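Local atomic coordinates of mirolysin (Tannerella forsythia, PDB entry 6R7V), a protein that probably cleaves peptide bonds as a zinc-dependent metallopeptidase of the pappalysin family, here in a latent zymogen form in which a cysteine ligates the zinc. Residues 202-207 against 270-275; 263-268 against 275-280. The protein carries 1 engineered substitution. All blocks are in the same frame, centred on the assembly; numbering follows the deposited sequence. Where two conformers were deposited one is given.

Interaction 1: residues 202-207 against 270-275; sequences GRTATH and TYDACM. With ZN (zinc ion), chain D.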
# COMPACT_ATOMS: atom_id res chain seq x y z
N GLY A 202 -6.47 -7.67 -7.08
CA GLY A 202 -6.48 -6.62 -6.07
C GLY A 202 -5.18 -6.43 -5.34
O GLY A 202 -5.16 -5.73 -4.31
N ARG A 203 -4.06 -6.99 -5.86
CA ARG A 203 -2.80 -6.85 -5.13
C ARG A 203 -2.08 -5.53 -5.40
O ARG A 203 -1.15 -5.21 -4.67
CB ARG A 203 -1.85 -8.04 -5.38
CG ARG A 203 -1.99 -9.14 -4.34
CD ARG A 203 -3.36 -9.81 -4.32
NE ARG A 203 -3.47 -10.70 -3.17
CZ ARG A 203 -3.23 -12.00 -3.22
NH1 ARG A 203 -2.83 -12.57 -4.36
NH2 ARG A 203 -3.34 -12.75 -2.13
N THR A 204 -2.46 -4.77 -6.42
CA THR A 204 -1.86 -3.45 -6.60
C THR A 204 -2.17 -2.62 -5.34
O THR A 204 -1.28 -1.96 -4.79
CB THR A 204 -2.34 -2.78 -7.90
OG1 THR A 204 -1.98 -3.63 -9.00
CG2 THR A 204 -1.72 -1.41 -8.10
N ALA A 205 -3.41 -2.69 -4.86
CA ALA A 205 -3.72 -1.93 -3.64
C ALA A 205 -3.10 -2.56 -2.40
O ALA A 205 -2.72 -1.82 -1.51
CB ALA A 205 -5.24 -1.81 -3.46
N THR A 206 -3.00 -3.91 -2.32
CA THR A 206 -2.32 -4.49 -1.15
C THR A 206 -0.89 -3.96 -1.06
O THR A 206 -0.44 -3.53 0.02
CB THR A 206 -2.29 -6.03 -1.26
OG1 THR A 206 -3.66 -6.45 -1.21
CG2 THR A 206 -1.55 -6.70 -0.09
N HIS A 207 -0.20 -3.93 -2.22
CA HIS A 207 1.17 -3.44 -2.30
C HIS A 207 1.23 -1.94 -1.91
O HIS A 207 2.10 -1.55 -1.11
CB HIS A 207 1.63 -3.67 -3.75
CG HIS A 207 2.97 -3.12 -4.10
ND1 HIS A 207 4.06 -3.95 -4.27
CD2 HIS A 207 3.33 -1.85 -4.37
CE1 HIS A 207 5.06 -3.16 -4.63
NE2 HIS A 207 4.66 -1.88 -4.68
N THR A 270 5.87 -8.80 -8.82
CA THR A 270 5.30 -9.96 -9.49
C THR A 270 3.79 -9.82 -9.76
O THR A 270 3.13 -8.93 -9.20
CB THR A 270 5.60 -11.20 -8.66
OG1 THR A 270 5.32 -10.92 -7.31
CG2 THR A 270 7.06 -11.63 -8.79
N TYR A 271 3.24 -10.71 -10.60
CA TYR A 271 1.81 -10.75 -10.92
C TYR A 271 0.98 -10.97 -9.68
O TYR A 271 1.41 -11.69 -8.79
CB TYR A 271 1.50 -11.89 -11.88
CG TYR A 271 1.96 -11.75 -13.30
CD1 TYR A 271 2.36 -10.52 -13.82
CD2 TYR A 271 1.93 -12.84 -14.16
CE1 TYR A 271 2.75 -10.39 -15.16
CE2 TYR A 271 2.29 -12.72 -15.50
CZ TYR A 271 2.71 -11.49 -15.99
OH TYR A 271 3.09 -11.42 -17.32
N ASP A 272 -0.23 -10.40 -9.64
CA ASP A 272 -1.08 -10.57 -8.48
C ASP A 272 -1.30 -12.00 -8.01
O ASP A 272 -1.32 -12.25 -6.80
CB ASP A 272 -2.45 -10.00 -8.78
CG ASP A 272 -2.58 -8.50 -8.85
OD1 ASP A 272 -1.56 -7.81 -9.06
OD2 ASP A 272 -3.71 -8.01 -8.74
N ALA A 273 -1.55 -12.93 -8.95
CA ALA A 273 -1.85 -14.31 -8.59
C ALA A 273 -0.62 -15.07 -8.08
O ALA A 273 -0.79 -16.18 -7.56
CB ALA A 273 -2.47 -15.04 -9.77
N CYS A 274 0.57 -14.50 -8.22
CA CYS A 274 1.74 -15.22 -7.75
C CYS A 274 2.27 -14.62 -6.42
O CYS A 274 3.23 -15.15 -5.86
CB CYS A 274 2.79 -15.30 -8.85
SG CYS A 274 2.15 -16.04 -10.37
N MET A 275 1.57 -13.62 -5.85
CA MET A 275 1.85 -13.08 -4.53
C MET A 275 0.99 -13.75 -3.48
O MET A 275 -0.17 -14.08 -3.75
CB MET A 275 1.56 -11.59 -4.47
CG MET A 275 2.43 -10.80 -5.37
SD MET A 275 1.94 -9.05 -5.31
CE MET A 275 3.54 -8.34 -5.82
ZN ZN D . 5.68 -0.14 -4.80
O HOH W 1 -4.07 -5.36 -8.78
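Arg203 and Asp272 carry this contact, which packs the loop after strand 269-270 against the start of the metzincin active-site helix. The helix begins just past Gly202, and its first backbone N-H is taken up from across the interface: Arg203 N donates to Asp272 OD2 at 3.1 Å, with a nearly straight 160° angle at the hydrogen. The donor stands above the carboxylate, 70° out of its plane. A carboxylate at the N-terminal end of a helix would also be expected to gain from the helix dipole. One residue on, Thr204 N donates to a water at 2.9 Å, and that water donates to Asp272 OD2.

The aliphatic part of Arg203 lies against the carboxylate carbon of Asp272, CB to CG 3.6 Å, and against the sulfur of Met275, where Arg203 CB is 3.9 Å from Met275 SD; the Arg203 and Met275 side chains slide past each other in opposite directions. Arg203 NH1 meets Asp272 O at 2.9 Å, near the guanidinium plane, but the bond is weak; the same carbonyl also takes a weak bond from Met275 N. The stronger partners of this guanidinium lie outside: NE pairs with Asp77 and NH2 with Asp84. Asp272 OD1 in turn forms a salt bridge with Arg4 of the N-terminal segment, so both buried charges are answered.

Further along the helix is the metal site. His211, His217 and Cys6 complete the zinc shell, and the cysteine sulfur, Cys6 SG, on the metal fits cysteine-switch latency. His207 has CG anti to its backbone N (chi1 174°), and its NE2 binds the zinc ion at 2.0 Å.

Interaction 2: residues 263-268 against 275-280; sequences FMNYMD and MNLFTK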
# COMPACT_ATOMS: atom_id res chain seq x y z
N PHE A 263 9.95 -13.81 -3.90
CA PHE A 263 9.31 -13.12 -5.03
C PHE A 263 7.79 -13.09 -4.91
O PHE A 263 7.16 -12.33 -5.64
CB PHE A 263 9.72 -13.75 -6.36
CG PHE A 263 9.35 -15.20 -6.50
CD1 PHE A 263 8.06 -15.57 -6.86
CD2 PHE A 263 10.29 -16.20 -6.26
CE1 PHE A 263 7.71 -16.92 -7.00
CE2 PHE A 263 9.94 -17.54 -6.40
CZ PHE A 263 8.66 -17.89 -6.75
N MET A 264 7.22 -13.89 -4.00
CA MET A 264 5.77 -13.95 -3.76
C MET A 264 5.33 -12.98 -2.63
O MET A 264 4.17 -12.99 -2.21
CB MET A 264 5.27 -15.39 -3.53
CG MET A 264 5.70 -16.08 -2.23
SD MET A 264 7.48 -16.27 -1.92
CE MET A 264 7.96 -17.28 -3.32
N ASN A 265 6.27 -12.18 -2.15
CA ASN A 265 5.96 -11.11 -1.18
C ASN A 265 5.17 -10.03 -1.88
O ASN A 265 5.48 -9.69 -3.03
CB ASN A 265 7.26 -10.55 -0.63
CG ASN A 265 7.01 -9.68 0.59
OD1 ASN A 265 6.73 -8.49 0.48
ND2 ASN A 265 7.05 -10.29 1.78
N TYR A 266 4.17 -9.44 -1.20
CA TYR A 266 3.40 -8.37 -1.84
C TYR A 266 4.23 -7.16 -2.22
O TYR A 266 3.79 -6.38 -3.09
CB TYR A 266 2.28 -7.89 -0.91
CG TYR A 266 1.29 -8.99 -0.53
CD1 TYR A 266 0.60 -9.70 -1.49
CD2 TYR A 266 1.08 -9.33 0.80
CE1 TYR A 266 -0.25 -10.75 -1.16
CE2 TYR A 266 0.19 -10.35 1.16
CZ TYR A 266 -0.45 -11.06 0.17
OH TYR A 266 -1.31 -12.08 0.51
N MET A 267 5.41 -6.97 -1.61
CA MET A 267 6.23 -5.80 -1.89
C MET A 267 7.24 -6.04 -3.02
O MET A 267 8.14 -5.23 -3.20
CB MET A 267 6.94 -5.33 -0.62
CG MET A 267 5.94 -4.95 0.50
SD MET A 267 4.50 -3.93 -0.00
CE MET A 267 5.35 -2.42 -0.57
N ASP A 268 7.03 -7.11 -3.81
CA ASP A 268 7.82 -7.30 -5.03
C ASP A 268 6.97 -6.75 -6.20
O ASP A 268 5.97 -6.06 -5.97
CB ASP A 268 8.23 -8.79 -5.22
CG ASP A 268 9.53 -8.97 -6.01
OD1 ASP A 268 9.85 -8.10 -6.84
OD2 ASP A 268 10.23 -9.96 -5.77
N MET A 275 1.57 -13.62 -5.85
CA MET A 275 1.85 -13.08 -4.53
C MET A 275 0.99 -13.75 -3.48
O MET A 275 -0.17 -14.08 -3.75
CB MET A 275 1.56 -11.59 -4.47
CG MET A 275 2.43 -10.80 -5.37
SD MET A 275 1.94 -9.05 -5.31
CE MET A 275 3.54 -8.34 -5.82
N ASN A 276 1.50 -13.87 -2.26
CA ASN A 276 0.67 -14.51 -1.25
C ASN A 276 1.15 -14.32 0.20
O ASN A 276 0.59 -14.97 1.08
CB ASN A 276 0.50 -16.03 -1.55
CG ASN A 276 1.83 -16.67 -1.83
OD1 ASN A 276 2.74 -16.61 -1.00
ND2 ASN A 276 2.00 -17.25 -3.03
N LEU A 277 2.10 -13.39 0.47
CA LEU A 277 2.42 -13.14 1.88
C LEU A 277 3.05 -11.81 2.14
O LEU A 277 3.71 -11.18 1.28
CB LEU A 277 3.34 -14.23 2.52
CG LEU A 277 4.86 -14.06 2.31
CD1 LEU A 277 5.66 -14.93 3.30
CD2 LEU A 277 5.28 -14.43 0.89
N PHE A 278 2.83 -11.39 3.41
CA PHE A 278 3.67 -10.45 4.14
C PHE A 278 4.46 -11.28 5.11
O PHE A 278 3.96 -12.33 5.54
CB PHE A 278 2.89 -9.39 4.93
CG PHE A 278 2.22 -8.31 4.12
CD1 PHE A 278 2.97 -7.36 3.42
CD2 PHE A 278 0.83 -8.17 4.14
CE1 PHE A 278 2.34 -6.32 2.74
CE2 PHE A 278 0.20 -7.14 3.44
CZ PHE A 278 0.96 -6.24 2.72
N THR A 279 5.61 -10.80 5.55
CA THR A 279 6.32 -11.52 6.60
C THR A 279 5.94 -11.00 7.99
O THR A 279 5.38 -9.89 8.13
CB THR A 279 7.83 -11.38 6.46
OG1 THR A 279 8.24 -10.04 6.74
CG2 THR A 279 8.36 -11.86 5.15
N LYS A 280 6.32 -11.74 9.04
CA LYS A 280 6.12 -11.24 10.41
C LYS A 280 6.85 -9.90 10.63
O LYS A 280 6.33 -9.03 11.33
CB LYS A 280 6.63 -12.27 11.42
CG LYS A 280 5.76 -13.54 11.42
CD LYS A 280 6.40 -14.65 12.25
CE LYS A 280 5.56 -15.90 12.22
NZ LYS A 280 6.24 -17.02 12.92
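Met264 and Asn276 begin the backbone pairing: Asn276 N donates to Met264 O at 2.8 Å, lying in the carbonyl plane. Met275 CA sends a CA-H...O contact to the same oxygen. Two further bonds flank Asn265 and make its single beta bridge with Leu277: a longer, weak one from Leu277 N to Met264 O, and, in the reverse direction, Tyr266 N to Leu277 O at 3.1 Å, tilted 22° from the carbonyl plane. Asn265 CA adds a CA-H...O contact to Leu277 O.

Within residues 263-268, Asn265 OD1 accepts from Met267 N at 2.9 Å, an Asx turn, and Asp268 N bonds to Asn265 O, closing a type I turn over Asn265 to Asp268. This tight turn, with Met267 about 5 Å from the zinc ion by its side chain, fits the Met-turn characteristic of metzincins. The Asn265 amide is further fixed by ND2, which bonds to Gln282.

The aromatic contacts centre on Tyr266 and Phe278, an edge-to-face pair with planes at 68°. Tyr266 CD2 sits over the centre of the Phe278 ring, 3.4 Å above its plane, and Met267 SD lies at the edge of that same ring. Leu277 N stands over one face of Tyr266, offset toward the rim, and Met275 SD makes a Met-aromatic contact at the Tyr266 edge.

Met264 has CG between its backbone N and carbonyl carbon (chi1 69°), and this CG packs on Leu277 CD2 at 3.6 Å. Bends at chi2 and chi3 then bring Met264 CE over the centre of the Phe263 ring, 3.5 Å above its plane. The Met275 methyl reaches the turn's carbonyls, with CE near Tyr266 O and 3.3 Å from Asp268 O.

In the fold
Both contacts are buried, with centres 9 Å apart; they share Met275, and their second segments belong to one loop between strand 269-270 and helix 280-288. Interaction 1 holds the zinc ligand His207 and joins segments 63 residues apart in sequence, mainly through charged and polar groups, where the start of helix 203-212 and Arg4, near the N-terminus, both meet Asp272. Interaction 2 forms the probable Met-turn near the metal and buries more (587 against 271 Å²), chiefly by backbone bonds, methionines and aromatic rings. They meet where His207 ND1 lies 2.7 Å from Tyr266 O, a probable hydrogen bond by which the turn can orient a zinc-binding imidazole. Thr270 OG1 makes another to Phe263 O.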